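Local coordinates for PBP domain-containing protein (Vibrio parahaemolyticus, PDB 3MUQ) that is of unknown function but is made with a signal peptide and has a periplasmic-binding-protein-like domain, so it probably captures a small ligand outside the cytoplasm, at residues V104-F118 with K130-P142. Residues are numbered along the deposited sequence; the frame is centred on the assembly and turned at random.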
loop_
_atom_site.group_PDB
_atom_site.type_symbol
_atom_site.label_atom_id
_atom_site.label_comp_id
_atom_site.label_asym_id
_atom_site.label_seq_id
_atom_site.Cartn_x
_atom_site.Cartn_y
_atom_site.Cartn_z
ATOM N N VAL A 104 -18.293 -3.025 17.829
ATOM C CA VAL A 104 -17.221 -3.868 18.316
ATOM C C VAL A 104 -17.048 -3.629 19.819
ATOM O O VAL A 104 -16.581 -4.507 20.555
ATOM C CB VAL A 104 -15.895 -3.628 17.546
ATOM C CG1 VAL A 104 -15.404 -2.209 17.738
ATOM C CG2 VAL A 104 -14.836 -4.622 17.983
ATOM N N LEU A 105 -17.445 -2.449 20.292
ATOM C CA LEU A 105 -17.365 -2.195 21.727
ATOM C C LEU A 105 -18.379 -3.068 22.491
ATOM O O LEU A 105 -18.067 -3.588 23.559
ATOM C CB LEU A 105 -17.525 -0.707 22.050
ATOM C CG LEU A 105 -16.514 0.257 21.419
ATOM C CD1 LEU A 105 -16.684 1.625 22.039
ATOM C CD2 LEU A 105 -15.072 -0.208 21.593
ATOM N N ASP A 106 -19.575 -3.253 21.932
ATOM C CA ASP A 106 -20.519 -4.226 22.481
ATOM C C ASP A 106 -19.916 -5.635 22.498
ATOM O O ASP A 106 -20.075 -6.392 23.467
ATOM C CB ASP A 106 -21.826 -4.240 21.682
ATOM C CG ASP A 106 -22.637 -2.972 21.874
ATOM O OD1 ASP A 106 -22.381 -2.251 22.868
ATOM O OD2 ASP A 106 -23.522 -2.694 21.030
ATOM N N VAL A 107 -19.225 -5.985 21.421
ATOM C CA VAL A 107 -18.590 -7.291 21.339
ATOM C C VAL A 107 -17.564 -7.482 22.466
ATOM O O VAL A 107 -17.590 -8.490 23.176
ATOM C CB VAL A 107 -17.947 -7.551 19.949
ATOM C CG1 VAL A 107 -17.149 -8.829 19.982
ATOM C CG2 VAL A 107 -19.030 -7.623 18.848
ATOM N N PHE A 108 -16.673 -6.516 22.648
ATOM C CA PHE A 108 -15.681 -6.616 23.724
ATOM C C PHE A 108 -16.335 -6.725 25.104
ATOM O O PHE A 108 -15.996 -7.607 25.892
ATOM C CB PHE A 108 -14.681 -5.454 23.664
ATOM C CG PHE A 108 -13.543 -5.684 22.701
ATOM C CD1 PHE A 108 -13.791 -6.135 21.414
ATOM C CD2 PHE A 108 -12.227 -5.450 23.081
ATOM C CE1 PHE A 108 -12.740 -6.352 20.521
ATOM C CE2 PHE A 108 -11.175 -5.654 22.198
ATOM C CZ PHE A 108 -11.427 -6.108 20.923
ATOM N N LYS A 109 -17.306 -5.860 25.373
ATOM C CA LYS A 109 -17.981 -5.860 26.665
ATOM C C LYS A 109 -18.642 -7.206 26.946
ATOM O O LYS A 109 -18.549 -7.730 28.054
ATOM C CB LYS A 109 -19.026 -4.744 26.718
ATOM C CG LYS A 109 -18.433 -3.355 26.774
ATOM C CD LYS A 109 -19.470 -2.275 26.511
ATOM C CE LYS A 109 -18.802 -0.915 26.371
ATOM N NZ LYS A 109 -19.755 0.150 25.960
ATOM N N GLU A 110 -19.304 -7.751 25.927
ATOM C CA GLU A 110 -20.025 -9.012 26.030
ATOM C C GLU A 110 -19.059 -10.173 26.309
ATOM O O GLU A 110 -19.319 -11.035 27.147
ATOM C CB GLU A 110 -20.787 -9.247 24.722
ATOM C CG GLU A 110 -21.903 -10.274 24.760
ATOM C CD GLU A 110 -23.083 -9.865 23.879
ATOM O OE1 GLU A 110 -23.854 -10.758 23.450
ATOM O OE2 GLU A 110 -23.239 -8.647 23.621
ATOM N N ILE A 111 -17.946 -10.202 25.588
ATOM C CA ILE A 111 -16.927 -11.226 25.803
ATOM C C ILE A 111 -16.413 -11.169 27.246
ATOM O O ILE A 111 -16.303 -12.197 27.941
ATOM C CB ILE A 111 -15.764 -11.058 24.802
ATOM C CG1 ILE A 111 -16.204 -11.567 23.416
ATOM C CG2 ILE A 111 -14.522 -11.785 25.294
ATOM C CD1 ILE A 111 -15.136 -11.453 22.322
ATOM N N ALA A 112 -16.125 -9.959 27.718
ATOM C CA ALA A 112 -15.633 -9.802 29.082
ATOM C C ALA A 112 -16.694 -10.197 30.109
ATOM O O ALA A 112 -16.405 -10.932 31.049
ATOM C CB ALA A 112 -15.155 -8.391 29.323
ATOM N N ASN A 113 -17.926 -9.730 29.921
ATOM C CA ASN A 113 -18.967 -9.994 30.922
ATOM C C ASN A 113 -19.413 -11.456 30.977
ATOM O O ASN A 113 -19.895 -11.927 32.004
ATOM C CB ASN A 113 -20.156 -9.042 30.767
ATOM C CG ASN A 113 -19.775 -7.581 31.026
ATOM O OD1 ASN A 113 -18.952 -7.284 31.895
ATOM N ND2 ASN A 113 -20.376 -6.666 30.269
ATOM N N LYS A 114 -19.224 -12.185 29.883
ATOM C CA LYS A 114 -19.537 -13.602 29.887
ATOM C C LYS A 114 -18.300 -14.425 30.244
ATOM O O LYS A 114 -18.356 -15.658 30.354
ATOM C CB LYS A 114 -20.133 -14.042 28.550
ATOM C CG LYS A 114 -21.385 -13.272 28.159
ATOM C CD LYS A 114 -22.414 -14.192 27.538
ATOM C CE LYS A 114 -23.496 -13.408 26.825
ATOM N NZ LYS A 114 -24.258 -14.286 25.898
ATOM N N ASN A 115 -17.189 -13.735 30.464
ATOM C CA ASN A 115 -15.930 -14.416 30.721
ATOM C C ASN A 115 -15.664 -15.533 29.696
ATOM O O ASN A 115 -15.261 -16.651 30.042
ATOM C CB ASN A 115 -15.876 -14.953 32.152
ATOM C CG ASN A 115 -14.487 -15.379 32.541
ATOM O OD1 ASN A 115 -13.505 -14.686 32.258
ATOM N ND2 ASN A 115 -14.385 -16.544 33.163
ATOM N N ALA A 116 -15.913 -15.215 28.434
ATOM C CA ALA A 116 -15.524 -16.070 27.318
ATOM C C ALA A 116 -14.008 -16.064 27.162
ATOM O O ALA A 116 -13.320 -15.183 27.671
ATOM C CB ALA A 116 -16.173 -15.575 26.035
ATOM N N THR A 117 -13.471 -17.040 26.452
ATOM C CA THR A 117 -12.034 -17.070 26.241
ATOM C C THR A 117 -11.622 -16.044 25.171
ATOM O O THR A 117 -12.234 -15.962 24.103
ATOM C CB THR A 117 -11.550 -18.499 25.903
ATOM O OG1 THR A 117 -11.726 -19.333 27.057
ATOM C CG2 THR A 117 -10.069 -18.502 25.507
ATOM N N PHE A 118 -10.603 -15.237 25.481
ATOM C CA PHE A 118 -10.106 -14.225 24.544
ATOM C C PHE A 118 -8.588 -14.229 24.507
ATOM O O PHE A 118 -7.928 -14.103 25.537
ATOM C CB PHE A 118 -10.602 -12.824 24.921
ATOM C CG PHE A 118 -10.270 -11.785 23.900
ATOM C CD1 PHE A 118 -11.193 -11.441 22.916
ATOM C CD2 PHE A 118 -9.020 -11.172 23.898
ATOM C CE1 PHE A 118 -10.875 -10.501 21.965
ATOM C CE2 PHE A 118 -8.699 -10.234 22.945
ATOM C CZ PHE A 118 -9.626 -9.894 21.979
ATOM N N LYS A 130 -4.055 -1.734 19.078
ATOM C CA LYS A 130 -5.427 -1.513 18.670
ATOM C C LYS A 130 -6.424 -2.280 19.553
ATOM O O LYS A 130 -7.499 -1.772 19.877
ATOM C CB LYS A 130 -5.630 -1.881 17.206
ATOM C CG LYS A 130 -7.084 -1.740 16.799
ATOM C CD LYS A 130 -7.248 -1.535 15.317
ATOM C CE LYS A 130 -8.620 -0.951 14.999
ATOM N NZ LYS A 130 -8.660 0.533 15.113
ATOM N N GLU A 131 -6.078 -3.504 19.935
ATOM C CA GLU A 131 -6.954 -4.262 20.813
ATOM C C GLU A 131 -7.105 -3.522 22.142
ATOM O O GLU A 131 -8.214 -3.393 22.675
ATOM C CB GLU A 131 -6.405 -5.662 21.059
ATOM C CG GLU A 131 -7.180 -6.425 22.123
ATOM C CD GLU A 131 -6.274 -7.258 22.990
ATOM O OE1 GLU A 131 -5.140 -7.537 22.544
ATOM O OE2 GLU A 131 -6.680 -7.611 24.122
HETATM N N MSE A 132 -5.984 -3.029 22.664
HETATM C CA MSE A 132 -5.971 -2.311 23.944
HETATM C C MSE A 132 -6.763 -1.011 23.908
HETATM O O MSE A 132 -7.360 -0.606 24.909
HETATM C CB MSE A 132 -4.540 -2.067 24.411
HETATM C CG MSE A 132 -3.722 -3.358 24.537
HETATM SE SE MSE A 132 -4.547 -4.753 25.670
HETATM C CE MSE A 132 -6.178 -5.052 24.746
ATOM N N GLY A 133 -6.771 -0.366 22.751
ATOM C CA GLY A 133 -7.559 0.835 22.568
ATOM C C GLY A 133 -9.039 0.558 22.738
ATOM O O GLY A 133 -9.756 1.339 23.354
ATOM N N PHE A 134 -9.509 -0.554 22.184
ATOM C CA PHE A 134 -10.918 -0.886 22.301
ATOM C C PHE A 134 -11.272 -1.174 23.750
ATOM O O PHE A 134 -12.292 -0.709 24.239
ATOM C CB PHE A 134 -11.289 -2.073 21.416
ATOM C CG PHE A 134 -11.235 -1.778 19.945
ATOM C CD1 PHE A 134 -11.524 -0.510 19.467
ATOM C CD2 PHE A 134 -10.915 -2.776 19.037
ATOM C CE1 PHE A 134 -11.484 -0.238 18.114
ATOM C CE2 PHE A 134 -10.867 -2.511 17.678
ATOM C CZ PHE A 134 -11.156 -1.240 17.215
ATOM N N TRP A 135 -10.433 -1.936 24.445
ATOM C CA TRP A 135 -10.684 -2.170 25.862
ATOM C C TRP A 135 -10.782 -0.836 26.584
ATOM O O TRP A 135 -11.693 -0.631 27.379
ATOM C CB TRP A 135 -9.616 -3.061 26.519
ATOM C CG TRP A 135 -9.679 -4.512 26.100
ATOM C CD1 TRP A 135 -8.691 -5.226 25.498
ATOM C CD2 TRP A 135 -10.794 -5.409 26.227
ATOM N NE1 TRP A 135 -9.107 -6.513 25.239
ATOM C CE2 TRP A 135 -10.394 -6.654 25.683
ATOM C CE3 TRP A 135 -12.088 -5.282 26.744
ATOM C CZ2 TRP A 135 -11.238 -7.759 25.643
ATOM C CZ3 TRP A 135 -12.922 -6.383 26.714
ATOM C CH2 TRP A 135 -12.500 -7.604 26.159
ATOM N N ALA A 136 -9.853 0.073 26.305
ATOM C CA ALA A 136 -9.873 1.384 26.961
ATOM C C ALA A 136 -11.189 2.114 26.683
ATOM O O ALA A 136 -11.784 2.691 27.587
ATOM C CB ALA A 136 -8.680 2.233 26.538
ATOM N N GLN A 137 -11.657 2.063 25.440
ATOM C CA GLN A 137 -12.930 2.693 25.092
ATOM C C GLN A 137 -14.131 2.061 25.785
ATOM O O GLN A 137 -15.108 2.746 26.066
ATOM C CB GLN A 137 -13.151 2.676 23.588
ATOM C CG GLN A 137 -12.225 3.606 22.830
ATOM C CD GLN A 137 -12.299 3.387 21.340
ATOM O OE1 GLN A 137 -13.360 3.537 20.732
ATOM N NE2 GLN A 137 -11.168 3.015 20.737
ATOM N N THR A 138 -14.073 0.756 26.043
ATOM C CA THR A 138 -15.180 0.083 26.722
ATOM C C THR A 138 -15.140 0.382 28.206
ATOM O O THR A 138 -16.100 0.113 28.923
ATOM C CB THR A 138 -15.161 -1.449 26.528
ATOM O OG1 THR A 138 -14.002 -2.014 27.167
ATOM C CG2 THR A 138 -15.186 -1.805 25.039
ATOM N N LYS A 139 -14.022 0.949 28.647
ATOM C CA LYS A 139 -13.783 1.250 30.052
ATOM C C LYS A 139 -13.624 -0.019 30.871
ATOM O O LYS A 139 -13.620 0.027 32.101
ATOM C CB LYS A 139 -14.896 2.124 30.647
ATOM C CG LYS A 139 -14.745 3.623 30.402
ATOM C CD LYS A 139 -15.242 4.022 29.020
ATOM C CE LYS A 139 -15.078 5.519 28.780
ATOM N NZ LYS A 139 -14.986 5.847 27.325
ATOM N N ILE A 140 -13.500 -1.153 30.192
ATOM C CA ILE A 140 -13.177 -2.400 30.870
ATOM C C ILE A 140 -11.673 -2.601 30.866
ATOM O O ILE A 140 -11.002 -2.301 29.881
ATOM C CB ILE A 140 -13.828 -3.627 30.190
ATOM C CG1 ILE A 140 -15.332 -3.657 30.452
ATOM C CG2 ILE A 140 -13.207 -4.916 30.701
ATOM C CD1 ILE A 140 -16.170 -3.438 29.212
ATOM N N GLU A 141 -11.141 -3.105 31.971
ATOM C CA GLU A 141 -9.766 -3.555 32.000
ATOM C C GLU A 141 -9.792 -5.043 31.707
ATOM O O GLU A 141 -10.584 -5.776 32.301
ATOM C CB GLU A 141 -9.149 -3.297 33.363
ATOM C CG GLU A 141 -7.671 -3.585 33.417
ATOM C CD GLU A 141 -6.947 -2.655 34.364
ATOM O OE1 GLU A 141 -7.446 -1.529 34.589
ATOM O OE2 GLU A 141 -5.877 -3.047 34.874
ATOM N N PRO A 142 -8.949 -5.495 30.768
ATOM C CA PRO A 142 -8.992 -6.898 30.353
ATOM C C PRO A 142 -8.415 -7.765 31.461
ATOM O O PRO A 142 -7.261 -8.189 31.378
ATOM C CB PRO A 142 -8.076 -6.935 29.126
ATOM C CG PRO A 142 -7.781 -5.503 28.793
ATOM C CD PRO A 142 -7.896 -4.752 30.070
#
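An aromatic cluster joins helix 104-113 almost perpendicularly (82°) to the C-terminal half of helix 126-138 in this PBP-like fold: Phe108 meets Phe134 and Trp135, and Phe118 of strand 118-120 completes it. Phe108 is a knob in the hole made by Glu131, Phe134, Trp135 and Thr138. With CG anti to the carbonyl carbon (chi1 -84°), its ring leans across to helix 126-138, where its edge meets the indole face, Phe108 CD2 standing 3.4 Å from Trp135 CE2. Pro142 CG lies over the indole's other face, so the flat group is sandwiched. Phe134 lays CB over a face of Phe108 and turns its ring edge-on to it, planes at 82°, while Trp135 presents its own edge to the face of Phe118. Trp135 NE1 donates, in the ring plane, to the anti lone pair of Glu131 OE2 at 2.9 Å. OE2 also bonds Tyr147, and OE1 bonds Ser120, both on the small parallel sheet. Thr138 OG1 donates to Trp135 O at 2.7 Å, leaving methyl CG2 to face Leu105; the aliphatic part of Lys109 runs past. Flat rings and a short threonine thus permit close packing, while Trp135 NE1, Thr138 OG1 and the Glu131 carboxylate keep polar partners.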